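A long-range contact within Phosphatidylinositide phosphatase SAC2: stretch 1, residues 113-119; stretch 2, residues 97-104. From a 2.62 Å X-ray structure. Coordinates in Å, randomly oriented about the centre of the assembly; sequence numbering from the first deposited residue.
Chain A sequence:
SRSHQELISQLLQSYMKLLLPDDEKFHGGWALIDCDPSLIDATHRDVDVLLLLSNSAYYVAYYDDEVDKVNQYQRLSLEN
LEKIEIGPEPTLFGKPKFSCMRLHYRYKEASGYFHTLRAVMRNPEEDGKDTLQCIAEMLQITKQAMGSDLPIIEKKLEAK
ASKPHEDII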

ATOM      1  N   TYR A 113      -4.853 -23.917  12.309  1.00 59.93           N
ATOM      2  CA  TYR A 113      -6.011 -23.152  12.758  1.00 56.70           C
ATOM      3  C   TYR A 113      -5.959 -21.751  12.161  1.00 52.53           C
ATOM      4  O   TYR A 113      -4.932 -21.064  12.261  1.00 50.84           O
ATOM      5  CB  TYR A 113      -6.027 -23.037  14.284  1.00 56.18           C
ATOM      6  CG  TYR A 113      -6.193 -24.337  15.031  1.00 60.37           C
ATOM      7  CD1 TYR A 113      -7.461 -24.830  15.344  1.00 61.89           C
ATOM      8  CD2 TYR A 113      -5.081 -25.064  15.453  1.00 63.46           C
ATOM      9  CE1 TYR A 113      -7.616 -26.022  16.047  1.00 65.87           C
ATOM     10  CE2 TYR A 113      -5.227 -26.255  16.151  1.00 67.80           C
ATOM     11  CZ  TYR A 113      -6.494 -26.727  16.442  1.00 68.97           C
ATOM     12  OH  TYR A 113      -6.632 -27.907  17.134  1.00 74.48           O
ATOM     13  N   PHE A 114      -7.062 -21.324  11.548  1.00 51.05           N
ATOM     14  CA  PHE A 114      -7.128 -19.978  10.974  1.00 47.49           C
ATOM     15  C   PHE A 114      -8.526 -19.384  10.866  1.00 46.26           C
ATOM     16  O   PHE A 114      -9.512 -20.094  10.676  1.00 48.34           O
ATOM     17  CB  PHE A 114      -6.391 -19.889   9.622  1.00 48.03           C
ATOM     18  CG  PHE A 114      -6.800 -20.930   8.613  1.00 51.11           C
ATOM     19  CD1 PHE A 114      -7.923 -20.744   7.812  1.00 51.53           C
ATOM     20  CD2 PHE A 114      -6.034 -22.081   8.435  1.00 54.46           C
ATOM     21  CE1 PHE A 114      -8.292 -21.701   6.859  1.00 55.87           C
ATOM     22  CE2 PHE A 114      -6.392 -23.044   7.487  1.00 58.26           C
ATOM     23  CZ  PHE A 114      -7.523 -22.855   6.698  1.00 58.90           C
ATOM     24  N   HIS A 115      -8.581 -18.065  11.003  1.00 43.16           N
ATOM     25  CA  HIS A 115      -9.792 -17.294  10.778  1.00 42.33           C
ATOM     26  C   HIS A 115      -9.670 -16.620   9.429  1.00 42.13           C
ATOM     27  O   HIS A 115      -8.634 -16.042   9.117  1.00 40.85           O
ATOM     28  CB  HIS A 115      -9.953 -16.229  11.854  1.00 39.94           C
ATOM     29  CG  HIS A 115     -10.036 -16.780  13.239  1.00 40.13           C
ATOM     30  ND1 HIS A 115     -11.134 -17.481  13.694  1.00 42.04           N
ATOM     31  CD2 HIS A 115      -9.163 -16.733  14.272  1.00 38.89           C
ATOM     32  CE1 HIS A 115     -10.931 -17.843  14.947  1.00 42.28           C
ATOM     33  NE2 HIS A 115      -9.745 -17.398  15.324  1.00 40.38           N
ATOM     34  N   THR A 116     -10.725 -16.695   8.628  1.00 44.00           N
ATOM     35  CA  THR A 116     -10.723 -16.045   7.324  1.00 44.60           C
ATOM     36  C   THR A 116     -11.817 -14.990   7.284  1.00 44.43           C
ATOM     37  O   THR A 116     -13.012 -15.309   7.299  1.00 46.22           O
ATOM     38  CB  THR A 116     -10.875 -17.055   6.178  1.00 48.00           C
ATOM     39  OG1 THR A 116      -9.981 -18.156   6.393  1.00 49.24           O
ATOM     40  CG2 THR A 116     -10.547 -16.402   4.845  1.00 48.67           C
ATOM     41  N   LEU A 117     -11.389 -13.730   7.239  1.00 42.61           N
ATOM     42  CA  LEU A 117     -12.289 -12.607   7.434  1.00 42.92           C
ATOM     43  C   LEU A 117     -12.241 -11.627   6.273  1.00 44.03           C
ATOM     44  O   LEU A 117     -11.239 -11.539   5.567  1.00 43.76           O
ATOM     45  CB  LEU A 117     -11.948 -11.893   8.749  1.00 40.27           C
ATOM     46  CG  LEU A 117     -11.773 -12.791   9.980  1.00 39.84           C
ATOM     47  CD1 LEU A 117     -11.146 -12.030  11.145  1.00 37.92           C
ATOM     48  CD2 LEU A 117     -13.091 -13.447  10.396  1.00 41.27           C
ATOM     49  N   ARG A 118     -13.335 -10.900   6.072  1.00 46.17           N
ATOM     50  CA  ARG A 118     -13.365  -9.825   5.088  1.00 48.33           C
ATOM     51  C   ARG A 118     -14.145  -8.635   5.623  1.00 49.55           C
ATOM     52  O   ARG A 118     -14.832  -8.735   6.643  1.00 49.24           O
ATOM     53  CB  ARG A 118     -13.934 -10.297   3.739  1.00 51.70           C
ATOM     54  CG  ARG A 118     -15.418 -10.636   3.734  1.00 54.52           C
ATOM     55  CD  ARG A 118     -15.959 -10.611   2.321  1.00 58.53           C
ATOM     56  NE  ARG A 118     -17.316 -11.148   2.233  1.00 62.41           N
ATOM     57  CZ  ARG A 118     -18.416 -10.414   2.070  1.00 65.19           C
ATOM     58  NH1 ARG A 118     -18.341  -9.092   1.966  1.00 64.58           N
ATOM     59  NH2 ARG A 118     -19.598 -11.009   2.012  1.00 68.92           N
ATOM     60  N   ALA A 119     -14.028  -7.509   4.931  1.00 51.87           N
ATOM     61  CA  ALA A 119     -14.660  -6.281   5.373  1.00 54.47           C
ATOM     62  C   ALA A 119     -16.051  -6.124   4.772  1.00 59.59           C
ATOM     63  O   ALA A 119     -16.288  -6.500   3.620  1.00 62.17           O
ATOM     64  CB  ALA A 119     -13.783  -5.087   5.033  1.00 53.82           C
TER
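Stretch 2 (97-104) KFSCMRLH

Stretch 2 runs alongside stretch 1 as its antiparallel neighbour in a β-sheet. Lys97 and Phe98 approach in loop or turn conformation, and from Ser99 to His104 the chain is extended, with phi between -86° and -130° and psi between 105° and 156°. The axes of the two strands approach to 4.5 Å, and their N-to-C directions make an angle of 148°, so the pairing is antiparallel with a marked twist. Phe114 is thereby set opposite His104, His115 opposite Leu103, Thr116 opposite Arg102 and Leu117 opposite Met101.

The register alternates between wide and narrow pairs. Leu117 and Met101, with CA atoms 5.1 Å apart, exchange two nearly linear hydrogen bonds: Met101 N donates to Leu117 O at 2.7 Å, and Leu117 N to Met101 O at 2.8 Å. His115 and Leu103 repeat the arrangement, Leu103 N reaching His115 O at 2.9 Å and His115 N reaching Leu103 O at 3.1 Å. In the intervening narrow pairs, the CA atoms of Thr116 and Arg102, and likewise those of Phe114 and His104, are 4.4 Å apart. Here CA-H groups turn to carbonyls across the strand gap, as in the contacts of Arg102 CA with His115 O and of Phe114 CA with Leu103 O, both 3.2 Å.

Arg118 loses the most surface to the other stretch. Its CA-to-CB bond points sideways, but the extended side chain, t at chi2 and chi3, brings its end nearer to stretch 2, where the guanidinium lies flat on the ring of Phe98. The planes are inclined by only 19°, and Arg118 CZ stands 3.9 Å from the centroid of the Phe98 ring, a cation-pi geometry over the face. The contact begins before the charged group: Arg118 CD is 3.5 Å from the centroid of the Phe98 ring. Nearer the backbone, Arg118 CB packs 3.8 Å from Cys100 SG. The aromatic ring thus extends the interface beyond the strand pairing, into the loop that precedes Ser99.

Phe114, a p rotamer, is the next most covered residue of stretch 1, and it shares a face of the sheet with Thr116, Arg102 and His104. Arg102 CD lies over the Phe114 ring, 4.0 Å from its centroid, while Phe114 CB sits 4.2 Å from the centroid of the His104 imidazole, over its face. The two rings themselves meet obliquely, their planes at 50°. Arg102 also donates a hydrogen bond from Arg102 NE to Thr116 OG1 at 2.9 Å, so one side chain combines a polar link to its cross-strand partner with aliphatic packing on the neighbouring ring.

Leu103, covered almost as much as Phe114, points to the other face with His115, Leu117 and Met101. Leu103 CD1 approaches Leu117 CD1 to 4.1 Å, an apolar contact running diagonally between successive hydrogen-bonded pairs. The end of the selenomethionine Met101, by contrast, leads away from stretch 1. Together the two stretches bury 653 Å² between them.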

ATOM      1  N   LYS A  97     -14.578 -12.653  -5.937  1.00 85.94           N
ATOM      2  CA  LYS A  97     -15.007 -11.258  -5.987  1.00 85.64           C
ATOM      3  C   LYS A  97     -14.088 -10.379  -5.149  1.00 79.87           C
ATOM      4  O   LYS A  97     -13.383  -9.519  -5.683  1.00 80.04           O
ATOM      5  CB  LYS A  97     -16.466 -11.102  -5.525  1.00 87.55           C
ATOM      6  CG  LYS A  97     -17.499 -11.879  -6.345  1.00 94.22           C
ATOM      7  CD  LYS A  97     -17.878 -13.196  -5.667  1.00 94.79           C
ATOM      8  CE  LYS A  97     -18.952 -13.950  -6.440  1.00101.96           C
ATOM      9  NZ  LYS A  97     -18.463 -14.484  -7.748  1.00106.57           N
ATOM     10  N   PHE A  98     -14.087 -10.619  -3.839  1.00 75.30           N
ATOM     11  CA  PHE A  98     -13.382  -9.778  -2.872  1.00 70.12           C
ATOM     12  C   PHE A  98     -12.134 -10.441  -2.286  1.00 66.19           C
ATOM     13  O   PHE A  98     -11.905 -11.638  -2.464  1.00 67.15           O
ATOM     14  CB  PHE A  98     -14.336  -9.376  -1.737  1.00 68.74           C
ATOM     15  CG  PHE A  98     -15.361 -10.430  -1.403  1.00 70.84           C
ATOM     16  CD1 PHE A  98     -14.985 -11.631  -0.809  1.00 69.58           C
ATOM     17  CD2 PHE A  98     -16.704 -10.225  -1.699  1.00 75.06           C
ATOM     18  CE1 PHE A  98     -15.935 -12.608  -0.508  1.00 72.00           C
ATOM     19  CE2 PHE A  98     -17.659 -11.198  -1.401  1.00 77.57           C
ATOM     20  CZ  PHE A  98     -17.273 -12.393  -0.806  1.00 75.69           C
ATOM     21  N   SER A  99     -11.333  -9.647  -1.583  1.00 62.16           N
ATOM     22  CA  SER A  99     -10.157 -10.148  -0.883  1.00 58.60           C
ATOM     23  C   SER A  99     -10.543 -10.621   0.510  1.00 55.68           C
ATOM     24  O   SER A  99     -11.505 -10.124   1.099  1.00 55.22           O
ATOM     25  CB  SER A  99      -9.095  -9.053  -0.771  1.00 56.62           C
ATOM     26  OG  SER A  99      -8.860  -8.440  -2.026  1.00 59.88           O
ATOM     27  N   CYS A 100      -9.790 -11.582   1.033  1.00 53.99           N
ATOM     28  CA  CYS A 100      -9.966 -12.017   2.411  1.00 51.62           C
ATOM     29  C   CYS A 100      -8.646 -12.046   3.173  1.00 48.60           C
ATOM     30  O   CYS A 100      -7.567 -12.141   2.582  1.00 48.85           O
ATOM     31  CB  CYS A 100     -10.686 -13.367   2.476  1.00 53.78           C
ATOM     32  SG  CYS A 100     -12.388 -13.269   1.872  1.00 59.13           S
HETATM   33  N   MSE A 101      -8.756 -11.948   4.493  1.00 45.93           N
HETATM   34  CA  MSE A 101      -7.621 -11.918   5.390  1.00 43.49           C
HETATM   35  C   MSE A 101      -7.631 -13.174   6.248  1.00 42.93           C
HETATM   36  O   MSE A 101      -8.616 -13.463   6.934  1.00 42.96           O
HETATM   37  CB  MSE A 101      -7.704 -10.683   6.274  1.00 41.70           C
HETATM   38  CG  MSE A 101      -6.498 -10.469   7.154  1.00 41.78           C
HETATM   39 SE   MSE A 101      -6.834  -9.029   8.405  1.00 43.89          SE
HETATM   40  CE  MSE A 101      -5.212  -9.128   9.421  1.00 43.02           C
ATOM     41  N   ARG A 102      -6.530 -13.911   6.207  1.00 42.62           N
ATOM     42  CA  ARG A 102      -6.419 -15.166   6.923  1.00 42.60           C
ATOM     43  C   ARG A 102      -5.408 -15.066   8.067  1.00 40.91           C
ATOM     44  O   ARG A 102      -4.224 -14.809   7.844  1.00 40.94           O
ATOM     45  CB  ARG A 102      -6.045 -16.274   5.940  1.00 45.47           C
ATOM     46  CG  ARG A 102      -6.097 -17.669   6.502  1.00 46.76           C
ATOM     47  CD  ARG A 102      -6.198 -18.675   5.381  1.00 49.72           C
ATOM     48  NE  ARG A 102      -7.582 -18.879   4.962  1.00 50.54           N
ATOM     49  CZ  ARG A 102      -7.956 -19.638   3.934  1.00 53.90           C
ATOM     50  NH1 ARG A 102      -7.050 -20.269   3.193  1.00 55.78           N
ATOM     51  NH2 ARG A 102      -9.244 -19.760   3.642  1.00 55.23           N
ATOM     52  N   LEU A 103      -5.895 -15.265   9.287  1.00 39.75           N
ATOM     53  CA  LEU A 103      -5.082 -15.191  10.497  1.00 38.74           C
ATOM     54  C   LEU A 103      -4.759 -16.592  10.996  1.00 40.68           C
ATOM     55  O   LEU A 103      -5.623 -17.270  11.554  1.00 41.36           O
ATOM     56  CB  LEU A 103      -5.821 -14.414  11.598  1.00 37.11           C
ATOM     57  CG  LEU A 103      -6.448 -13.048  11.291  1.00 35.87           C
ATOM     58  CD1 LEU A 103      -7.290 -12.569  12.462  1.00 34.74           C
ATOM     59  CD2 LEU A 103      -5.394 -12.018  10.949  1.00 34.63           C
ATOM     60  N   HIS A 104      -3.517 -17.022  10.789  1.00 42.01           N
ATOM     61  CA  HIS A 104      -3.074 -18.349  11.215  1.00 44.72           C
ATOM     62  C   HIS A 104      -2.601 -18.305  12.663  1.00 44.89           C
ATOM     63  O   HIS A 104      -1.697 -17.545  13.004  1.00 44.33           O
ATOM     64  CB  HIS A 104      -1.948 -18.862  10.311  1.00 46.90           C
ATOM     65  CG  HIS A 104      -2.343 -19.021   8.876  1.00 47.57           C
ATOM     66  ND1 HIS A 104      -2.647 -20.246   8.319  1.00 50.24           N
ATOM     67  CD2 HIS A 104      -2.477 -18.113   7.882  1.00 46.22           C
ATOM     68  CE1 HIS A 104      -2.956 -20.084   7.044  1.00 50.44           C
ATOM     69  NE2 HIS A 104      -2.858 -18.799   6.753  1.00 48.59           N
TER